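Local atomic coordinates of Serine/threonine-protein acetyltransferase HopZ1a (Pseudomonas syringae pv. syringae, PDB entry 5KLP), a protein that acetylates serine, threonine and lysine residues of target proteins in infected plant cells, with acetyl-CoA as donor and inositol hexakisphosphate as cofactor, and so impairs host microtubules and immunity. Residues Leu98-Gln112 with Lys122-Gly134. The protein carries 10 engineered substitutions. Residues are numbered along the deposited sequence; the frame is centred on the assembly and turned at random.
Sequences LQSDGPSAFRAIFPQ and KHHVMADVRLHQG
F106 and V129, A108 and A127, and F110 and V125 are the hydrogen-bonded pairs of two antiparallel strands, 105-110 and 125-130. The strand axes approach to 4.6 Å. A127 N to A108 O is 2.7 Å. L131 N to S104 O and Q112 N to K122 O continue the pairing past the strand ends.

One face of the ladder is apolar. V129 CB sits over a face of the F106 ring, 3.9 Å from its centroid. V125 CG2 covers a face of the F110 ring, whose edge meets A127 CB. Chi1 of 69° and 56° sets CG of F106 and F110 between backbone N and carbonyl carbon, each ring over its partner.

The other face carries a salt-bridge network. R107 NE makes a 2.6 Å salt bridge to D128 OD2, its hydrogen bond weak and bent, the guanidinium and carboxylate planes 75° apart. R130 NH1 makes a 2.7 Å salt bridge to D128 OD1, its hydrogen bond also weak, and donates a straighter one to V129 O. One water joins all three residues. Helix 204-215 extends the network: H211 bonds D128, and D208 bridges to R130.

P111 CB packs over a face of the H124 ring. Active-site H123 touches Q112 CG with its CB, and its ND1 bonds L121 O. This is a beta hairpin in the central mixed sheet of the YopJ acetyltransferase fold, with the catalytic histidine just before its second strand.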
ATOM      1  N   LEU A  98       0.028 -15.648  12.137  1.00 32.30           N
ATOM      2  CA  LEU A  98      -0.961 -16.602  11.638  1.00 38.65           C
ATOM      3  C   LEU A  98      -1.092 -17.791  12.580  1.00 40.10           C
ATOM      4  O   LEU A  98      -2.069 -18.539  12.512  1.00 40.33           O
ATOM      5  CB  LEU A  98      -0.599 -17.086  10.239  1.00 35.27           C
ATOM      6  CG  LEU A  98      -0.491 -16.005   9.163  1.00 35.71           C
ATOM      7  CD1 LEU A  98       0.092 -16.585   7.893  1.00 28.23           C
ATOM      8  CD2 LEU A  98      -1.864 -15.397   8.887  1.00 41.58           C
ATOM      9  N   GLN A  99      -0.088 -17.986  13.432  1.00 38.97           N
ATOM     10  CA  GLN A  99      -0.103 -19.112  14.353  1.00 51.73           C
ATOM     11  C   GLN A  99      -0.453 -18.662  15.767  1.00 59.97           C
ATOM     12  O   GLN A  99      -0.084 -19.325  16.738  1.00 67.14           O
ATOM     13  CB  GLN A  99       1.260 -19.820  14.371  1.00 47.16           C
ATOM     14  CG  GLN A  99       1.726 -20.367  13.035  1.00 47.45           C
ATOM     15  CD  GLN A  99       3.244 -20.492  12.951  1.00 51.87           C
ATOM     16  OE1 GLN A  99       3.966 -20.092  13.869  1.00 48.20           O
ATOM     17  NE2 GLN A  99       3.731 -21.060  11.852  1.00 51.85           N
ATOM     18  N   SER A 100      -1.189 -17.560  15.889  1.00 57.34           N
ATOM     19  CA  SER A 100      -1.552 -17.045  17.210  1.00 59.70           C
ATOM     20  C   SER A 100      -3.031 -16.705  17.367  1.00 60.40           C
ATOM     21  O   SER A 100      -3.796 -16.721  16.407  1.00 63.63           O
ATOM     22  CB  SER A 100      -0.706 -15.825  17.559  1.00 63.04           C
ATOM     23  OG  SER A 100       0.674 -16.141  17.489  1.00 70.65           O
ATOM     24  N   ASP A 101      -3.405 -16.404  18.606  1.00 62.05           N
ATOM     25  CA  ASP A 101      -4.791 -16.205  19.013  1.00 63.91           C
ATOM     26  C   ASP A 101      -5.388 -14.818  18.702  1.00 63.73           C
ATOM     27  O   ASP A 101      -6.392 -14.427  19.301  1.00 66.98           O
ATOM     28  CB  ASP A 101      -4.906 -16.484  20.513  1.00 62.34           C
ATOM     29  N   GLY A 102      -4.778 -14.075  17.782  1.00 57.83           N
ATOM     30  CA  GLY A 102      -5.277 -12.757  17.405  1.00 52.34           C
ATOM     31  C   GLY A 102      -6.598 -12.719  16.639  1.00 46.88           C
ATOM     32  O   GLY A 102      -7.299 -13.729  16.535  1.00 43.13           O
ATOM     33  N   PRO A 103      -6.940 -11.540  16.086  1.00 39.11           N
ATOM     34  CA  PRO A 103      -8.226 -11.287  15.424  1.00 34.31           C
ATOM     35  C   PRO A 103      -8.375 -12.040  14.114  1.00 32.54           C
ATOM     36  O   PRO A 103      -7.379 -12.340  13.463  1.00 33.36           O
ATOM     37  CB  PRO A 103      -8.197  -9.775  15.145  1.00 37.24           C
ATOM     38  CG  PRO A 103      -6.997  -9.240  15.857  1.00 38.95           C
ATOM     39  CD  PRO A 103      -6.044 -10.379  15.990  1.00 39.83           C
ATOM     40  N   SER A 104      -9.618 -12.294  13.720  1.00 29.87           N
ATOM     41  CA  SER A 104      -9.913 -12.996  12.483  1.00 37.39           C
ATOM     42  C   SER A 104      -9.581 -12.146  11.262  1.00 38.02           C
ATOM     43  O   SER A 104      -9.339 -12.683  10.190  1.00 36.84           O
ATOM     44  CB  SER A 104     -11.379 -13.429  12.457  1.00 43.08           C
ATOM     45  OG  SER A 104     -12.234 -12.341  12.126  1.00 51.78           O
ATOM     46  N   ALA A 105      -9.636 -10.825  11.414  1.00 29.41           N
ATOM     47  CA  ALA A 105      -9.268  -9.913  10.335  1.00 26.96           C
ATOM     48  C   ALA A 105      -8.164  -8.956  10.801  1.00 31.31           C
ATOM     49  O   ALA A 105      -8.339  -8.244  11.790  1.00 28.48           O
ATOM     50  CB  ALA A 105     -10.484  -9.130   9.851  1.00 28.06           C
ATOM     51  N   PHE A 106      -7.034  -8.918  10.099  1.00 24.22           N
ATOM     52  CA  PHE A 106      -6.023  -7.916  10.425  1.00 21.82           C
ATOM     53  C   PHE A 106      -5.203  -7.522   9.207  1.00 24.00           C
ATOM     54  O   PHE A 106      -5.279  -8.161   8.150  1.00 20.63           O
ATOM     55  CB  PHE A 106      -5.116  -8.405  11.566  1.00 19.27           C
ATOM     56  CG  PHE A 106      -4.207  -9.554  11.209  1.00 25.26           C
ATOM     57  CD1 PHE A 106      -2.925  -9.319  10.723  1.00 26.63           C
ATOM     58  CD2 PHE A 106      -4.611 -10.867  11.400  1.00 28.47           C
ATOM     59  CE1 PHE A 106      -2.073 -10.371  10.406  1.00 21.72           C
ATOM     60  CE2 PHE A 106      -3.764 -11.920  11.089  1.00 26.67           C
ATOM     61  CZ  PHE A 106      -2.487 -11.669  10.592  1.00 22.28           C
ATOM     62  N   ARG A 107      -4.436  -6.449   9.359  1.00 17.83           N
ATOM     63  CA  ARG A 107      -3.609  -5.952   8.274  1.00 16.83           C
ATOM     64  C   ARG A 107      -2.166  -5.905   8.764  1.00 24.90           C
ATOM     65  O   ARG A 107      -1.910  -5.728   9.960  1.00 23.35           O
ATOM     66  CB  ARG A 107      -4.042  -4.546   7.823  1.00 35.60           C
ATOM     67  CG  ARG A 107      -5.549  -4.200   7.902  1.00 43.65           C
ATOM     68  CD  ARG A 107      -6.390  -5.198   7.210  1.00 48.14           C
ATOM     69  NE  ARG A 107      -7.776  -4.812   6.920  1.00 46.02           N
ATOM     70  CZ  ARG A 107      -8.750  -4.624   7.811  1.00 41.14           C
ATOM     71  NH1 ARG A 107      -8.527  -4.690   9.115  1.00 33.87           N
ATOM     72  NH2 ARG A 107      -9.967  -4.331   7.381  1.00 45.39           N
ATOM     73  N   ALA A 108      -1.224  -6.072   7.843  1.00 15.84           N
ATOM     74  CA  ALA A 108       0.183  -6.105   8.201  1.00 21.69           C
ATOM     75  C   ALA A 108       1.008  -5.323   7.182  1.00 30.69           C
ATOM     76  O   ALA A 108       0.769  -5.433   5.977  1.00 24.33           O
ATOM     77  CB  ALA A 108       0.674  -7.543   8.290  1.00 19.01           C
ATOM     78  N   ILE A 109       1.975  -4.547   7.668  1.00 14.78           N
ATOM     79  CA  ILE A 109       2.954  -3.893   6.814  1.00 14.38           C
ATOM     80  C   ILE A 109       4.332  -4.442   7.143  1.00 19.05           C
ATOM     81  O   ILE A 109       4.709  -4.540   8.309  1.00 20.38           O
ATOM     82  CB  ILE A 109       2.936  -2.368   6.995  1.00 18.26           C
ATOM     83  CG1 ILE A 109       1.554  -1.812   6.641  1.00 20.74           C
ATOM     84  CG2 ILE A 109       4.036  -1.693   6.154  1.00 14.18           C
ATOM     85  CD1 ILE A 109       1.367  -0.344   6.984  1.00 15.85           C
ATOM     86  N   PHE A 110       5.090  -4.819   6.125  1.00 16.25           N
ATOM     87  CA  PHE A 110       6.400  -5.393   6.384  1.00 17.48           C
ATOM     88  C   PHE A 110       7.303  -5.125   5.197  1.00 16.45           C
ATOM     89  O   PHE A 110       6.827  -4.986   4.072  1.00 17.43           O
ATOM     90  CB  PHE A 110       6.294  -6.899   6.673  1.00 15.30           C
ATOM     91  CG  PHE A 110       5.616  -7.684   5.581  1.00 17.14           C
ATOM     92  CD1 PHE A 110       6.340  -8.192   4.516  1.00 14.08           C
ATOM     93  CD2 PHE A 110       4.249  -7.906   5.625  1.00 22.26           C
ATOM     94  CE1 PHE A 110       5.701  -8.929   3.497  1.00 18.73           C
ATOM     95  CE2 PHE A 110       3.599  -8.631   4.609  1.00 22.46           C
ATOM     96  CZ  PHE A 110       4.331  -9.141   3.550  1.00 22.43           C
ATOM     97  N   PRO A 111       8.610  -5.035   5.448  1.00 16.32           N
ATOM     98  CA  PRO A 111       9.564  -4.842   4.360  1.00 19.12           C
ATOM     99  C   PRO A 111       9.846  -6.174   3.674  1.00 16.42           C
ATOM    100  O   PRO A 111       9.460  -7.218   4.213  1.00 16.20           O
ATOM    101  CB  PRO A 111      10.798  -4.312   5.084  1.00 18.31           C
ATOM    102  CG  PRO A 111      10.740  -5.027   6.423  1.00 20.25           C
ATOM    103  CD  PRO A 111       9.276  -5.075   6.765  1.00 20.28           C
ATOM    104  N   GLN A 112      10.485  -6.137   2.510  1.00 19.93           N
ATOM    105  CA  GLN A 112      10.925  -7.356   1.844  1.00 22.13           C
ATOM    106  C   GLN A 112      12.255  -7.823   2.417  1.00 22.69           C
ATOM    107  O   GLN A 112      13.016  -7.023   2.956  1.00 20.13           O
ATOM    108  CB  GLN A 112      11.066  -7.142   0.343  1.00 17.28           C
ATOM    109  CG  GLN A 112       9.824  -6.565  -0.301  1.00 23.09           C
ATOM    110  CD  GLN A 112       8.634  -7.502  -0.220  1.00 29.73           C
ATOM    111  OE1 GLN A 112       8.772  -8.716  -0.332  1.00 30.56           O
ATOM    112  NE2 GLN A 112       7.458  -6.936  -0.001  1.00 40.44           N
ATOM    113  N   LYS A 122      13.446  -2.731   2.953  1.00 19.26           N
ATOM    114  CA  LYS A 122      12.356  -1.798   2.709  1.00 24.29           C
ATOM    115  C   LYS A 122      11.421  -2.367   1.613  1.00 28.02           C
ATOM    116  O   LYS A 122      11.004  -3.531   1.695  1.00 24.12           O
ATOM    117  CB  LYS A 122      12.908  -0.412   2.320  1.00 23.60           C
ATOM    118  CG  LYS A 122      13.927   0.190   3.321  1.00 29.85           C
ATOM    119  CD  LYS A 122      13.380   0.208   4.759  1.00 29.49           C
ATOM    120  CE  LYS A 122      14.453   0.581   5.804  1.00 32.98           C
ATOM    121  NZ  LYS A 122      15.399  -0.535   6.119  1.00 27.30           N
ATOM    122  N   HIS A 123      11.129  -1.579   0.579  1.00 20.78           N
ATOM    123  CA  HIS A 123      10.182  -2.017  -0.467  1.00 16.74           C
ATOM    124  C   HIS A 123       8.900  -2.627   0.112  1.00 20.32           C
ATOM    125  O   HIS A 123       8.440  -3.693  -0.325  1.00 23.76           O
ATOM    126  CB  HIS A 123      10.833  -3.040  -1.405  1.00 14.09           C
ATOM    127  CG  HIS A 123      11.917  -2.459  -2.251  1.00 27.84           C
ATOM    128  ND1 HIS A 123      13.187  -2.219  -1.770  1.00 27.97           N
ATOM    129  CD2 HIS A 123      11.912  -2.041  -3.537  1.00 20.25           C
ATOM    130  CE1 HIS A 123      13.923  -1.691  -2.733  1.00 33.60           C
ATOM    131  NE2 HIS A 123      13.174  -1.574  -3.815  1.00 31.36           N
ATOM    132  N   HIS A 124       8.339  -1.942   1.092  1.00 17.75           N
ATOM    133  CA  HIS A 124       7.211  -2.447   1.866  1.00 14.66           C
ATOM    134  C   HIS A 124       5.963  -2.789   1.063  1.00 13.61           C
ATOM    135  O   HIS A 124       5.678  -2.183   0.031  1.00 15.84           O
ATOM    136  CB  HIS A 124       6.847  -1.423   2.936  1.00 14.70           C
ATOM    137  CG  HIS A 124       7.892  -1.268   3.993  1.00 17.00           C
ATOM    138  ND1 HIS A 124       9.128  -0.712   3.744  1.00 16.28           N
ATOM    139  CD2 HIS A 124       7.895  -1.626   5.299  1.00 16.28           C
ATOM    140  CE1 HIS A 124       9.843  -0.716   4.856  1.00 14.25           C
ATOM    141  NE2 HIS A 124       9.120  -1.271   5.813  1.00 21.36           N
ATOM    142  N   VAL A 125       5.210  -3.757   1.565  1.00 16.05           N
ATOM    143  CA  VAL A 125       3.885  -4.041   1.036  1.00 15.53           C
ATOM    144  C   VAL A 125       2.922  -4.144   2.202  1.00 16.03           C
ATOM    145  O   VAL A 125       3.338  -4.132   3.362  1.00 15.29           O
ATOM    146  CB  VAL A 125       3.852  -5.343   0.217  1.00 15.30           C
ATOM    147  CG1 VAL A 125       4.789  -5.221  -0.991  1.00 15.93           C
ATOM    148  CG2 VAL A 125       4.230  -6.527   1.106  1.00 13.89           C
HETATM  149  N   MSE A 126       1.637  -4.227   1.883  1.00 17.99           N
HETATM  150  CA  MSE A 126       0.583  -4.369   2.873  1.00 18.12           C
HETATM  151  C   MSE A 126      -0.104  -5.700   2.663  1.00 24.24           C
HETATM  152  O   MSE A 126      -0.477  -6.030   1.531  1.00 22.41           O
HETATM  153  CB  MSE A 126      -0.426  -3.225   2.756  1.00 17.14           C
HETATM  154  CG  MSE A 126      -1.396  -3.106   3.926  1.00 22.51           C
HETATM  155 SE   MSE A 126      -2.948  -4.273   3.787  1.00 31.76          SE
HETATM  156  CE  MSE A 126      -3.719  -3.540   2.124  1.00 18.31           C
ATOM    157  N   ALA A 127      -0.282  -6.467   3.740  1.00 19.43           N
ATOM    158  CA  ALA A 127      -1.066  -7.694   3.630  1.00 22.91           C
ATOM    159  C   ALA A 127      -2.347  -7.577   4.432  1.00 21.20           C
ATOM    160  O   ALA A 127      -2.326  -7.203   5.608  1.00 22.09           O
ATOM    161  CB  ALA A 127      -0.262  -8.911   4.087  1.00 19.10           C
ATOM    162  N   ASP A 128      -3.455  -7.890   3.767  1.00 16.42           N
ATOM    163  CA  ASP A 128      -4.781  -7.924   4.369  1.00 17.10           C
ATOM    164  C   ASP A 128      -5.179  -9.390   4.591  1.00 20.47           C
ATOM    165  O   ASP A 128      -5.214 -10.172   3.646  1.00 22.07           O
ATOM    166  CB  ASP A 128      -5.783  -7.205   3.459  1.00 18.01           C
ATOM    167  CG  ASP A 128      -7.177  -7.122   4.065  1.00 21.45           C
ATOM    168  OD1 ASP A 128      -7.942  -8.101   3.971  1.00 27.47           O
ATOM    169  OD2 ASP A 128      -7.513  -6.068   4.634  1.00 23.98           O
ATOM    170  N   VAL A 129      -5.459  -9.762   5.836  1.00 19.45           N
ATOM    171  CA  VAL A 129      -5.556 -11.169   6.207  1.00 23.55           C
ATOM    172  C   VAL A 129      -6.923 -11.523   6.787  1.00 22.11           C
ATOM    173  O   VAL A 129      -7.529 -10.712   7.477  1.00 22.74           O
ATOM    174  CB  VAL A 129      -4.448 -11.538   7.249  1.00 21.26           C
ATOM    175  CG1 VAL A 129      -4.575 -12.998   7.725  1.00 19.55           C
ATOM    176  CG2 VAL A 129      -3.058 -11.267   6.677  1.00 20.64           C
ATOM    177  N   ARG A 130      -7.408 -12.725   6.480  1.00 20.78           N
ATOM    178  CA  ARG A 130      -8.524 -13.324   7.203  1.00 23.73           C
ATOM    179  C   ARG A 130      -8.159 -14.701   7.737  1.00 27.96           C
ATOM    180  O   ARG A 130      -7.622 -15.537   7.004  1.00 26.36           O
ATOM    181  CB  ARG A 130      -9.775 -13.459   6.332  1.00 26.07           C
ATOM    182  CG  ARG A 130     -10.328 -12.164   5.821  1.00 27.33           C
ATOM    183  CD  ARG A 130     -10.914 -11.271   6.914  1.00 28.63           C
ATOM    184  NE  ARG A 130     -11.503 -10.094   6.283  1.00 25.92           N
ATOM    185  CZ  ARG A 130     -10.799  -9.055   5.841  1.00 23.72           C
ATOM    186  NH1 ARG A 130      -9.476  -9.023   5.992  1.00 23.25           N
ATOM    187  NH2 ARG A 130     -11.419  -8.043   5.253  1.00 22.23           N
ATOM    188  N   LEU A 131      -8.427 -14.919   9.021  1.00 28.78           N
ATOM    189  CA  LEU A 131      -8.343 -16.253   9.608  1.00 35.57           C
ATOM    190  C   LEU A 131      -9.679 -16.929   9.408  1.00 38.74           C
ATOM    191  O   LEU A 131     -10.707 -16.256   9.362  1.00 46.01           O
ATOM    192  CB  LEU A 131      -7.985 -16.191  11.092  1.00 40.04           C
ATOM    193  CG  LEU A 131      -6.670 -15.472  11.395  1.00 42.61           C
ATOM    194  CD1 LEU A 131      -6.432 -15.392  12.902  1.00 49.83           C
ATOM    195  CD2 LEU A 131      -5.488 -16.110  10.677  1.00 38.74           C
ATOM    196  N   HIS A 132      -9.673 -18.252   9.256  1.00 37.52           N
ATOM    197  CA  HIS A 132     -10.897 -18.982   8.945  1.00 43.08           C
ATOM    198  C   HIS A 132     -11.078 -20.202   9.849  1.00 49.56           C
ATOM    199  O   HIS A 132     -10.103 -20.819  10.284  1.00 48.99           O
ATOM    200  CB  HIS A 132     -10.889 -19.417   7.474  1.00 41.23           C
ATOM    201  CG  HIS A 132     -10.872 -18.271   6.509  1.00 35.62           C
ATOM    202  ND1 HIS A 132     -11.927 -17.393   6.374  1.00 37.02           N
ATOM    203  CD2 HIS A 132      -9.914 -17.841   5.658  1.00 31.76           C
ATOM    204  CE1 HIS A 132     -11.620 -16.476   5.473  1.00 34.24           C
ATOM    205  NE2 HIS A 132     -10.405 -16.725   5.021  1.00 30.84           N
ATOM    206  N   GLN A 133     -12.330 -20.544  10.120  1.00 51.99           N
ATOM    207  CA  GLN A 133     -12.668 -21.711  10.930  1.00 58.87           C
ATOM    208  C   GLN A 133     -12.217 -23.005  10.245  1.00 64.70           C
ATOM    209  O   GLN A 133     -12.732 -23.345   9.174  1.00 63.05           O
ATOM    210  CB  GLN A 133     -14.177 -21.755  11.186  1.00 52.16           C
ATOM    211  N   GLY A 134     -11.268 -23.726  10.849  1.00 63.66           N
ATOM    212  CA  GLY A 134     -10.629 -23.333  12.093  1.00 61.46           C
ATOM    213  C   GLY A 134      -9.146 -23.040  11.949  1.00 62.58           C
ATOM    214  O   GLY A 134      -8.581 -22.241  12.700  1.00 62.30           O
TER
HETATM  215  O   HOH W   1     -10.046  -5.454   4.446  1.00 18.46           O